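Local coordinates for protein aspartokinase (Synechocystis, PDB 3L76) that probably catalyses ATP-dependent phosphorylation of the beta-carboxyl group of aspartate, an early step toward lysine and threonine, and binds both amino acids in ACT-domain pockets, at residues Phe8-Ser12 and Ser232-Asp236; Ile180-Arg186 and Leu208-Leu213; Gln442-Ile447 and Ile493-Glu499; Ala465-Ile471 and Gln504-Leu509. All blocks are in the same frame, centred on the assembly; numbering follows the deposited sequence.

Contacts 1 and 2 belong to the amino acid kinase part of the chain, contacts 3 and 4 to an ACT domain. Contact 2 is nested along the chain inside the span closed by contact 1; both join loops, the first through a pair of serine hydroxyls and an indole rim, the second through aliphatic branches with a charged fringe. Contact 3 is buried, the others only partly: antiparallel strands zipped by backbone hydrogen bonds. Contact 4, a helix and its C-terminal turn against another helix, is almost wholly apolar. These two interlock, with F495 of the strand pair touching L466 and L509 of the helices, whereas centres of contacts 1 and 4 lie about 41 Å apart.

Contact 1. Residues Phe8-Ser12 and Ser232-Asp236; sequences FGGTS and SSWSD
S12 and S233 meet hydroxyl to hydroxyl, S12 OG and S233 OG lying 3.1 Å apart in a hydrogen bond that either could donate. Both oxygens stand beside their own backbone N, opposite the carbonyl carbon (chi1 -51° for S12 and -46° for S233), which brings the two hydroxyls together between the loops. Flanking the pair are two aromatic groups. The F8 ring offers its edge, with F8 CD2 4.2 Å from S233 OG, which stays near the ring plane. W234 brings the benzo end of its indole to the other loop: W234 CH2 lies 3.6 Å from S12 CA, and W234 CZ2 meets T11 O at 3.8 Å, near the indole plane. T11 and W234 cross at about a right angle. The two loops follow strands 3-8 and 228-232, each paired in parallel with strand 170-175 in the amino acid kinase fold; 8-12 leads into helix 16-31. On the other loop, the weak bond from W234 N to S232 OG (3.3 Å) spans the turn at the base of the indole. Beyond the two loops F8 stacks on Y174, W234 also touches R18 of helix 16-31, and R25 of that helix bonds to S233 O.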
loop_
_atom_site.group_PDB
_atom_site.type_symbol
_atom_site.label_atom_id
_atom_site.label_comp_id
_atom_site.label_asym_id
_atom_site.label_seq_id
_atom_site.Cartn_x
_atom_site.Cartn_y
_atom_site.Cartn_z
ATOM N N PHE A 8 -13.206 8.497 11.079
ATOM C CA PHE A 8 -13.385 7.280 11.856
ATOM C C PHE A 8 -12.037 6.652 12.148
ATOM O O PHE A 8 -11.249 6.394 11.235
ATOM C CB PHE A 8 -14.269 6.289 11.100
ATOM C CG PHE A 8 -15.690 6.754 10.926
ATOM C CD1 PHE A 8 -16.063 7.496 9.813
ATOM C CD2 PHE A 8 -16.654 6.453 11.876
ATOM C CE1 PHE A 8 -17.380 7.919 9.647
ATOM C CE2 PHE A 8 -17.970 6.878 11.723
ATOM C CZ PHE A 8 -18.337 7.608 10.610
ATOM N N GLY A 9 -11.777 6.411 13.429
ATOM C CA GLY A 9 -10.512 5.846 13.856
ATOM C C GLY A 9 -10.404 4.349 13.637
ATOM O O GLY A 9 -11.364 3.701 13.221
ATOM N N GLY A 10 -9.225 3.809 13.933
ATOM C CA GLY A 10 -8.931 2.401 13.737
ATOM C C GLY A 10 -9.972 1.455 14.300
ATOM O O GLY A 10 -10.580 0.695 13.557
ATOM N N THR A 11 -10.182 1.503 15.611
ATOM C CA THR A 11 -11.109 0.589 16.270
ATOM C C THR A 11 -12.501 0.625 15.659
ATOM O O THR A 11 -13.164 -0.403 15.553
ATOM C CB THR A 11 -11.231 0.898 17.767
ATOM O OG1 THR A 11 -11.638 2.262 17.937
ATOM C CG2 THR A 11 -9.899 0.670 18.462
ATOM N N SER A 12 -12.936 1.815 15.261
ATOM C CA SER A 12 -14.252 1.994 14.663
ATOM C C SER A 12 -14.368 1.215 13.356
ATOM O O SER A 12 -15.447 1.101 12.785
ATOM C CB SER A 12 -14.516 3.480 14.410
ATOM O OG SER A 12 -14.262 4.251 15.573
ATOM N N SER A 232 -19.019 8.834 19.685
ATOM C CA SER A 232 -18.735 7.406 19.648
ATOM C C SER A 232 -19.486 6.744 18.515
ATOM O O SER A 232 -20.598 7.152 18.186
ATOM C CB SER A 232 -19.135 6.737 20.950
ATOM O OG SER A 232 -19.048 5.333 20.803
ATOM N N SER A 233 -18.879 5.708 17.938
ATOM C CA SER A 233 -19.457 4.975 16.812
ATOM C C SER A 233 -20.530 3.980 17.249
ATOM O O SER A 233 -21.478 3.723 16.515
ATOM C CB SER A 233 -18.362 4.232 16.048
ATOM O OG SER A 233 -17.243 5.069 15.818
ATOM N N TRP A 234 -20.372 3.422 18.446
ATOM C CA TRP A 234 -21.297 2.418 18.961
ATOM C C TRP A 234 -22.481 3.063 19.672
ATOM O O TRP A 234 -23.109 2.455 20.536
ATOM C CB TRP A 234 -20.566 1.477 19.918
ATOM C CG TRP A 234 -19.457 0.705 19.267
ATOM C CD1 TRP A 234 -19.483 -0.606 18.884
ATOM C CD2 TRP A 234 -18.160 1.199 18.915
ATOM N NE1 TRP A 234 -18.282 -0.958 18.318
ATOM C CE2 TRP A 234 -17.451 0.134 18.326
ATOM C CE3 TRP A 234 -17.529 2.440 19.040
ATOM C CZ2 TRP A 234 -16.145 0.271 17.865
ATOM C CZ3 TRP A 234 -16.234 2.574 18.579
ATOM C CH2 TRP A 234 -15.555 1.496 18.001
ATOM N N SER A 235 -22.785 4.297 19.291
ATOM C CA SER A 235 -23.787 5.094 19.980
ATOM C C SER A 235 -24.345 6.152 19.040
ATOM O O SER A 235 -23.761 6.440 17.998
ATOM C CB SER A 235 -23.160 5.759 21.214
ATOM O OG SER A 235 -23.938 6.844 21.695
ATOM N N ASP A 236 -25.485 6.724 19.401
ATOM C CA ASP A 236 -25.987 7.886 18.684
ATOM C C ASP A 236 -26.096 9.097 19.622
ATOM O O ASP A 236 -26.820 10.057 19.349
ATOM C CB ASP A 236 -27.307 7.569 17.976
ATOM C CG ASP A 236 -27.108 6.707 16.731
ATOM O OD1 ASP A 236 -27.289 5.473 16.813
ATOM O OD2 ASP A 236 -26.761 7.263 15.668
#

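Contact 2. Residues Ile180-Arg186 and Leu208-Leu213; sequences ILTTDPR and LGAKVL
I180 and T183 bring their backbones nearest to the other loop, I180 CA lying 6.5 Å from G209 CA and T183 CA 6.6 Å from L208 CA, with neither segment in a regular helix or strand. The side chain of L208 points at the facing chain. Its CG and CD2 rest against the carbonyl oxygen of L181, with L208 CG 3.6 Å from L181 O, while CD2 goes on to T182 O and CD1 to T183 CA, so the isobutyl group is wrapped by the bend of the facing chain. I180 sends two branches across. Its CG2, anti to the backbone N, meets L208 CB at 4.1 Å; the other branch ends in CD1, which touches L213 CD2 (4.3 Å) and V212 CG2. Within the amino acid kinase fold this packing joins the loop after strand 170-175 to the one that precedes helix 215-224, and V212 and L213 also reach V230 of strand 228-232. At the far end, D184 forms an Asx turn: R186 N donates to D184 OD2 from above the carboxylate plane, and R186 NH1 makes a salt bridge to D184 OD1 at 2.9 Å. The arginine chain bends at chi3 (-98°), bringing its guanidinium back with one face over OD2. R186 NH2 then lies 4.1 Å from K211 NZ, like charges approaching from opposite directions, whose repulsion the nearby carboxylate may temper. T182 OG1 and T183 OG1 turn elsewhere, to H585 and V438 O respectively.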
loop_
_atom_site.group_PDB
_atom_site.type_symbol
_atom_site.label_atom_id
_atom_site.label_comp_id
_atom_site.label_asym_id
_atom_site.label_seq_id
_atom_site.Cartn_x
_atom_site.Cartn_y
_atom_site.Cartn_z
ATOM N N ILE A 180 -15.229 13.682 25.812
ATOM C CA ILE A 180 -14.220 14.090 26.780
ATOM C C ILE A 180 -14.799 14.124 28.189
ATOM O O ILE A 180 -15.845 14.730 28.422
ATOM C CB ILE A 180 -13.674 15.475 26.454
ATOM C CG1 ILE A 180 -13.351 15.579 24.967
ATOM C CG2 ILE A 180 -12.446 15.777 27.300
ATOM C CD1 ILE A 180 -12.285 14.612 24.504
ATOM N N LEU A 181 -14.118 13.474 29.127
ATOM C CA LEU A 181 -14.552 13.496 30.523
ATOM C C LEU A 181 -13.896 14.633 31.312
ATOM O O LEU A 181 -12.900 15.202 30.876
ATOM C CB LEU A 181 -14.276 12.149 31.187
ATOM C CG LEU A 181 -14.963 10.973 30.482
ATOM C CD1 LEU A 181 -14.469 9.619 30.988
ATOM C CD2 LEU A 181 -16.460 11.087 30.633
ATOM N N THR A 182 -14.477 14.967 32.465
ATOM C CA THR A 182 -13.960 16.025 33.334
ATOM C C THR A 182 -12.632 15.647 33.969
ATOM O O THR A 182 -11.846 16.515 34.363
ATOM C CB THR A 182 -14.941 16.375 34.458
ATOM O OG1 THR A 182 -15.421 15.169 35.063
ATOM C CG2 THR A 182 -16.105 17.179 33.917
ATOM N N THR A 183 -12.392 14.347 34.082
ATOM C CA THR A 183 -11.103 13.869 34.555
ATOM C C THR A 183 -10.946 12.377 34.290
ATOM O O THR A 183 -11.779 11.769 33.616
ATOM C CB THR A 183 -10.885 14.177 36.047
ATOM O OG1 THR A 183 -9.498 14.039 36.356
ATOM C CG2 THR A 183 -11.691 13.232 36.916
ATOM N N ASP A 184 -9.863 11.806 34.808
ATOM C CA ASP A 184 -9.563 10.394 34.623
ATOM C C ASP A 184 -10.447 9.524 35.500
ATOM O O ASP A 184 -10.264 9.480 36.714
ATOM C CB ASP A 184 -8.096 10.126 34.950
ATOM C CG ASP A 184 -7.744 8.654 34.896
ATOM O OD1 ASP A 184 -6.633 8.289 35.333
ATOM O OD2 ASP A 184 -8.572 7.861 34.419
ATOM N N PRO A 185 -11.389 8.799 34.874
ATOM C CA PRO A 185 -12.394 7.965 35.549
ATOM C C PRO A 185 -11.732 6.952 36.467
ATOM O O PRO A 185 -12.278 6.606 37.512
ATOM C CB PRO A 185 -13.064 7.213 34.396
ATOM C CG PRO A 185 -12.717 7.957 33.182
ATOM C CD PRO A 185 -11.388 8.584 33.420
ATOM N N ARG A 186 -10.563 6.480 36.053
ATOM C CA ARG A 186 -9.805 5.516 36.828
ATOM C C ARG A 186 -9.466 6.020 38.231
ATOM O O ARG A 186 -9.256 5.218 39.130
ATOM C CB ARG A 186 -8.535 5.100 36.079
ATOM C CG ARG A 186 -8.780 4.124 34.937
ATOM C CD ARG A 186 -7.475 3.734 34.237
ATOM N NE ARG A 186 -7.223 4.497 33.012
ATOM C CZ ARG A 186 -6.367 5.512 32.909
ATOM N NH1 ARG A 186 -5.661 5.905 33.960
ATOM N NH2 ARG A 186 -6.214 6.134 31.746
ATOM N N LEU A 208 -6.572 14.721 28.787
ATOM C CA LEU A 208 -7.950 14.225 28.811
ATOM C C LEU A 208 -8.407 13.715 27.435
ATOM O O LEU A 208 -9.425 13.039 27.316
ATOM C CB LEU A 208 -8.911 15.302 29.333
ATOM C CG LEU A 208 -9.326 15.280 30.811
ATOM C CD1 LEU A 208 -8.296 14.571 31.712
ATOM C CD2 LEU A 208 -9.608 16.691 31.288
ATOM N N GLY A 209 -7.651 14.042 26.397
ATOM C CA GLY A 209 -7.958 13.554 25.072
ATOM C C GLY A 209 -6.855 12.671 24.523
ATOM O O GLY A 209 -6.834 12.350 23.333
ATOM N N ALA A 210 -5.947 12.273 25.404
ATOM C CA ALA A 210 -4.754 11.513 25.035
ATOM C C ALA A 210 -4.913 10.601 23.820
ATOM O O ALA A 210 -4.285 10.807 22.777
ATOM C CB ALA A 210 -4.270 10.699 26.218
ATOM N N LYS A 211 -5.746 9.581 23.968
ATOM C CA LYS A 211 -5.823 8.530 22.966
ATOM C C LYS A 211 -7.082 8.681 22.107
ATOM O O LYS A 211 -7.523 7.729 21.458
ATOM C CB LYS A 211 -5.788 7.159 23.658
ATOM C CG LYS A 211 -4.825 7.098 24.844
ATOM C CD LYS A 211 -5.159 5.974 25.828
ATOM C CE LYS A 211 -4.364 6.133 27.127
ATOM N NZ LYS A 211 -4.635 5.059 28.129
ATOM N N VAL A 212 -7.662 9.878 22.111
ATOM C CA VAL A 212 -8.904 10.122 21.374
ATOM C C VAL A 212 -8.766 11.197 20.289
ATOM O O VAL A 212 -9.309 11.032 19.196
ATOM C CB VAL A 212 -10.099 10.427 22.312
ATOM C CG1 VAL A 212 -9.611 10.876 23.673
ATOM C CG2 VAL A 212 -11.024 11.464 21.693
ATOM N N LEU A 213 -8.052 12.288 20.577
ATOM C CA LEU A 213 -7.683 13.228 19.514
ATOM C C LEU A 213 -6.390 14.037 19.683
ATOM O O LEU A 213 -5.882 14.218 20.779
ATOM C CB LEU A 213 -8.860 14.108 19.072
ATOM C CG LEU A 213 -9.188 15.426 19.754
ATOM C CD1 LEU A 213 -10.185 16.189 18.884
ATOM C CD2 LEU A 213 -9.754 15.162 21.120
#

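Contact 3. Residues Gln442-Ile447 and Ile493-Glu499; sequences QDQAQI and IAFMVAE
The F495 ring carries I447 over one face: I447 CB sits 4.0 Å from the ring centroid, 25° off the normal, a CH-pi contact offset toward the rim. In plane at the ring edge lies V497 CG1, from two residues along the same strand. F495 adopts chi1 67°, its CG between backbone N and carbonyl carbon, which folds the ring across toward the partner strand. I447 CG2 also meets F495 CZ, while I447 CD1 reaches V497 CG2 at 3.9 Å, so the isoleucine bridges both side chains on this side of the sheet. M496 projects on the opposite side with Q446. The strands run antiparallel, at 147° between their directions. A445 pairs with V497 and I447 with F495 through two hydrogen bonds each, among them A445 N to V497 O and I447 N to F495 O. Between the two hydrogen-bonded pairs, M496 CA approaches A445 O at 3.3 Å, a CA-H...O contact. E499 N adds a longer bond to D443 O (3.3 Å) where the pairing ends. In this ACT domain, helix 499-512 lies on the I447 and F495 side, where A505 packs on I447 and L509 on F495; F463 of helix 458-468 meets the F495 ring edge-to-face. Strand 520-533 flanks 442-447 through backbone bonds of Q446 with N524, and strand 475-479 borders 493-499 beside M496.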
loop_
_atom_site.group_PDB
_atom_site.type_symbol
_atom_site.label_atom_id
_atom_site.label_comp_id
_atom_site.label_asym_id
_atom_site.label_seq_id
_atom_site.Cartn_x
_atom_site.Cartn_y
_atom_site.Cartn_z
ATOM N N GLN A 442 1.519 11.621 37.499
ATOM C CA GLN A 442 2.381 11.046 38.526
ATOM C C GLN A 442 3.547 10.222 37.970
ATOM O O GLN A 442 4.157 9.443 38.685
ATOM C CB GLN A 442 1.555 10.240 39.533
ATOM C CG GLN A 442 0.393 9.503 38.923
ATOM C CD GLN A 442 -0.410 8.688 39.926
ATOM O OE1 GLN A 442 0.096 8.287 40.978
ATOM N NE2 GLN A 442 -1.668 8.427 39.595
ATOM N N ASP A 443 3.872 10.426 36.700
ATOM C CA ASP A 443 4.967 9.713 36.053
ATOM C C ASP A 443 6.202 10.588 35.917
ATOM O O ASP A 443 7.140 10.252 35.191
ATOM C CB ASP A 443 4.547 9.244 34.659
ATOM C CG ASP A 443 3.623 8.048 34.700
ATOM O OD1 ASP A 443 2.545 8.142 35.322
ATOM O OD2 ASP A 443 3.976 7.011 34.102
ATOM N N GLN A 444 6.200 11.714 36.615
ATOM C CA GLN A 444 7.234 12.716 36.419
ATOM C C GLN A 444 8.208 12.793 37.576
ATOM O O GLN A 444 7.890 12.401 38.687
ATOM C CB GLN A 444 6.592 14.075 36.206
ATOM C CG GLN A 444 7.130 14.821 35.009
ATOM C CD GLN A 444 6.465 14.413 33.711
ATOM O OE1 GLN A 444 5.856 15.223 33.027
ATOM N NE2 GLN A 444 6.574 13.147 33.378
ATOM N N ALA A 445 9.397 13.307 37.302
ATOM C CA ALA A 445 10.375 13.585 38.348
ATOM C C ALA A 445 10.732 15.073 38.392
ATOM O O ALA A 445 10.912 15.719 37.363
ATOM C CB ALA A 445 11.631 12.751 38.130
ATOM N N GLN A 446 10.842 15.618 39.591
ATOM C CA GLN A 446 11.284 16.998 39.730
ATOM C C GLN A 446 12.800 17.065 39.750
ATOM O O GLN A 446 13.457 16.275 40.413
ATOM C CB GLN A 446 10.717 17.608 40.999
ATOM C CG GLN A 446 11.237 18.995 41.314
ATOM C CD GLN A 446 10.919 19.401 42.740
ATOM O OE1 GLN A 446 10.114 20.290 42.978
ATOM N NE2 GLN A 446 11.539 18.727 43.695
ATOM N N ILE A 447 13.357 17.992 38.993
ATOM C CA ILE A 447 14.788 18.224 39.032
ATOM C C ILE A 447 15.034 19.719 39.136
ATOM O O ILE A 447 14.573 20.491 38.303
ATOM C CB ILE A 447 15.509 17.685 37.784
ATOM C CG1 ILE A 447 15.204 16.207 37.584
ATOM C CG2 ILE A 447 17.018 17.908 37.905
ATOM C CD1 ILE A 447 15.921 15.613 36.407
ATOM N N ILE A 493 16.302 27.048 39.286
ATOM C CA ILE A 493 15.455 26.631 38.183
ATOM C C ILE A 493 14.999 25.217 38.453
ATOM O O ILE A 493 15.820 24.323 38.576
ATOM C CB ILE A 493 16.200 26.678 36.818
ATOM C CG1 ILE A 493 16.620 28.107 36.480
ATOM C CG2 ILE A 493 15.326 26.099 35.688
ATOM C CD1 ILE A 493 17.289 28.240 35.120
ATOM N N ALA A 494 13.689 25.019 38.558
ATOM C CA ALA A 494 13.118 23.687 38.673
ATOM C C ALA A 494 12.422 23.278 37.365
ATOM O O ALA A 494 11.839 24.112 36.669
ATOM C CB ALA A 494 12.136 23.636 39.839
ATOM N N PHE A 495 12.473 21.991 37.040
ATOM C CA PHE A 495 11.801 21.500 35.847
ATOM C C PHE A 495 11.432 20.049 36.044
ATOM O O PHE A 495 11.932 19.407 36.953
ATOM C CB PHE A 495 12.675 21.676 34.598
ATOM C CG PHE A 495 13.907 20.818 34.582
ATOM C CD1 PHE A 495 15.077 21.251 35.186
ATOM C CD2 PHE A 495 13.907 19.583 33.947
ATOM C CE1 PHE A 495 16.229 20.456 35.172
ATOM C CE2 PHE A 495 15.055 18.790 33.933
ATOM C CZ PHE A 495 16.216 19.230 34.547
ATOM N N MET A 496 10.549 19.533 35.199
ATOM C CA MET A 496 10.116 18.151 35.334
ATOM C C MET A 496 10.310 17.363 34.056
ATOM O O MET A 496 10.127 17.885 32.956
ATOM C CB MET A 496 8.665 18.072 35.800
ATOM C CG MET A 496 8.479 18.496 37.243
ATOM S SD MET A 496 6.760 18.828 37.613
ATOM C CE MET A 496 6.724 20.609 37.592
ATOM N N VAL A 497 10.711 16.105 34.225
ATOM C CA VAL A 497 10.868 15.169 33.124
ATOM C C VAL A 497 10.340 13.814 33.541
ATOM O O VAL A 497 10.126 13.562 34.728
ATOM C CB VAL A 497 12.334 15.018 32.682
ATOM C CG1 VAL A 497 12.845 16.316 32.061
ATOM C CG2 VAL A 497 13.203 14.564 33.844
ATOM N N ALA A 498 10.115 12.951 32.556
ATOM C CA ALA A 498 9.726 11.576 32.813
ATOM C C ALA A 498 10.791 10.913 33.683
ATOM O O ALA A 498 11.985 11.072 33.424
ATOM C CB ALA A 498 9.566 10.832 31.485
ATOM N N GLU A 499 10.364 10.178 34.710
ATOM C CA GLU A 499 11.294 9.462 35.592
ATOM C C GLU A 499 12.353 8.651 34.836
ATOM O O GLU A 499 13.478 8.507 35.299
ATOM C CB GLU A 499 10.529 8.553 36.553
ATOM C CG GLU A 499 9.554 9.281 37.443
ATOM C CD GLU A 499 9.049 8.424 38.593
ATOM O OE1 GLU A 499 9.458 7.247 38.689
ATOM O OE2 GLU A 499 8.242 8.931 39.405
#

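Contact 4. Residues Ala465-Ile471 and Gln504-Leu509; sequences ALAEANI and QAEAIL
I508 and I471 come tip to tip, I471 CD1 meeting I508 CD1 at 3.7 Å. The same I508 methyl presses on A469 CB at 3.6 Å, and its other branch, I508 CG2, lies 3.8 Å from A465 CB, so this one side chain spans the facing helix end. I508 CG2 is anti to the backbone N and CG1 beside it (chi1 -61°), which spreads the two branches over A465 on one hand and A469 with I471 on the other. Beside them L466 CD2 packs on A505, 3.7 Å from A505 CB, and L466 meets L509 at about a right angle, L466 CG to L509 CD2 at 4.2 Å. The extended chain of Q504 crosses I471 obliquely. Its amide lies against aliphatic carbon: Q504 NE2 is 3.7 Å from A469 CB, and Q504 OE1 3.8 Å from I471 CD1. What sets A469 and I471 in place is the end of helix 458-468, a Schellman motif with N470 at C-prime and positive phi (70°). L466 O takes A469 N and I471 N from opposite faces of its plane, and N470 N bonds to A467 O. This helix end leaves I471 facing helix 499-512. Farther out, L466 rests on F495 and I471 on V497, both of strand 490-498. Two helices side by side on one face of an antiparallel sheet are typical of the ACT domain, here with lysine bound about 7 Å from the side chain of I471.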
loop_
_atom_site.group_PDB
_atom_site.type_symbol
_atom_site.label_atom_id
_atom_site.label_comp_id
_atom_site.label_asym_id
_atom_site.label_seq_id
_atom_site.Cartn_x
_atom_site.Cartn_y
_atom_site.Cartn_z
ATOM N N ALA A 465 21.171 21.604 26.281
ATOM C CA ALA A 465 21.881 20.373 26.595
ATOM C C ALA A 465 20.948 19.177 26.715
ATOM O O ALA A 465 21.199 18.126 26.133
ATOM C CB ALA A 465 22.689 20.548 27.867
ATOM N N LEU A 466 19.876 19.339 27.477
ATOM C CA LEU A 466 18.883 18.284 27.626
ATOM C C LEU A 466 18.195 17.957 26.298
ATOM O O LEU A 466 17.878 16.807 26.013
ATOM C CB LEU A 466 17.823 18.689 28.651
ATOM C CG LEU A 466 18.221 18.824 30.118
ATOM C CD1 LEU A 466 17.078 19.429 30.952
ATOM C CD2 LEU A 466 18.634 17.475 30.657
ATOM N N ALA A 467 17.959 18.978 25.488
ATOM C CA ALA A 467 17.222 18.793 24.253
ATOM C C ALA A 467 18.080 18.099 23.200
ATOM O O ALA A 467 17.574 17.386 22.348
ATOM C CB ALA A 467 16.712 20.124 23.736
ATOM N N GLU A 468 19.386 18.314 23.255
ATOM C CA GLU A 468 20.274 17.684 22.298
ATOM C C GLU A 468 20.369 16.181 22.569
ATOM O O GLU A 468 20.807 15.420 21.719
ATOM C CB GLU A 468 21.649 18.350 22.315
ATOM C CG GLU A 468 21.700 19.647 21.529
ATOM C CD GLU A 468 23.001 20.410 21.723
ATOM O OE1 GLU A 468 23.742 20.100 22.678
ATOM O OE2 GLU A 468 23.280 21.330 20.927
ATOM N N ALA A 469 19.932 15.773 23.752
ATOM C CA ALA A 469 19.886 14.368 24.136
ATOM C C ALA A 469 18.473 13.811 23.970
ATOM O O ALA A 469 18.162 12.724 24.438
ATOM C CB ALA A 469 20.367 14.188 25.598
ATOM N N ASN A 470 17.609 14.581 23.330
ATOM C CA ASN A 470 16.269 14.112 23.016
ATOM C C ASN A 470 15.359 13.967 24.227
ATOM O O ASN A 470 14.307 13.334 24.154
ATOM C CB ASN A 470 16.336 12.790 22.256
ATOM C CG ASN A 470 15.555 12.822 20.972
ATOM O OD1 ASN A 470 14.510 13.464 20.884
ATOM N ND2 ASN A 470 16.057 12.128 19.958
ATOM N N ILE A 471 15.756 14.555 25.344
ATOM C CA ILE A 471 14.881 14.577 26.499
ATOM C C ILE A 471 13.893 15.741 26.406
ATOM O O ILE A 471 14.277 16.901 26.301
ATOM C CB ILE A 471 15.670 14.685 27.804
ATOM C CG1 ILE A 471 16.621 13.493 27.949
ATOM C CG2 ILE A 471 14.709 14.795 28.987
ATOM C CD1 ILE A 471 17.644 13.655 29.064
ATOM N N GLN A 504 19.649 10.393 33.263
ATOM C CA GLN A 504 20.389 10.979 32.154
ATOM C C GLN A 504 20.374 12.506 32.224
ATOM O O GLN A 504 21.380 13.158 31.962
ATOM C CB GLN A 504 19.857 10.493 30.817
ATOM C CG GLN A 504 20.781 10.809 29.646
ATOM C CD GLN A 504 20.112 10.615 28.290
ATOM O OE1 GLN A 504 18.958 10.192 28.203
ATOM N NE2 GLN A 504 20.834 10.935 27.230
ATOM N N ALA A 505 19.234 13.075 32.596
ATOM C CA ALA A 505 19.139 14.517 32.761
ATOM C C ALA A 505 20.143 15.039 33.789
ATOM O O ALA A 505 20.906 15.964 33.515
ATOM C CB ALA A 505 17.728 14.912 33.142
ATOM N N GLU A 506 20.135 14.446 34.977
ATOM C CA GLU A 506 21.077 14.831 36.023
ATOM C C GLU A 506 22.510 14.710 35.519
ATOM O O GLU A 506 23.339 15.601 35.696
ATOM C CB GLU A 506 20.870 13.953 37.249
ATOM C CG GLU A 506 21.863 14.186 38.357
ATOM C CD GLU A 506 21.590 13.318 39.577
ATOM O OE1 GLU A 506 21.788 13.810 40.707
ATOM O OE2 GLU A 506 21.179 12.149 39.409
ATOM N N ALA A 507 22.780 13.599 34.855
ATOM C CA ALA A 507 24.094 13.305 34.319
ATOM C C ALA A 507 24.554 14.311 33.276
ATOM O O ALA A 507 25.745 14.578 33.157
ATOM C CB ALA A 507 24.115 11.902 33.745
ATOM N N ILE A 508 23.614 14.845 32.500
ATOM C CA ILE A 508 23.935 15.843 31.482
ATOM C C ILE A 508 24.268 17.203 32.115
ATOM O O ILE A 508 25.203 17.883 31.711
ATOM C CB ILE A 508 22.775 16.007 30.491
ATOM C CG1 ILE A 508 22.511 14.686 29.771
ATOM C CG2 ILE A 508 23.050 17.145 29.494
ATOM C CD1 ILE A 508 21.169 14.616 29.085
ATOM N N LEU A 509 23.515 17.584 33.134
ATOM C CA LEU A 509 23.663 18.910 33.723
ATOM C C LEU A 509 24.834 19.066 34.709
ATOM O O LEU A 509 25.373 20.166 34.849
ATOM C CB LEU A 509 22.352 19.356 34.389
ATOM C CG LEU A 509 21.087 19.442 33.527
ATOM C CD1 LEU A 509 19.874 19.702 34.393
ATOM C CD2 LEU A 509 21.236 20.506 32.448
#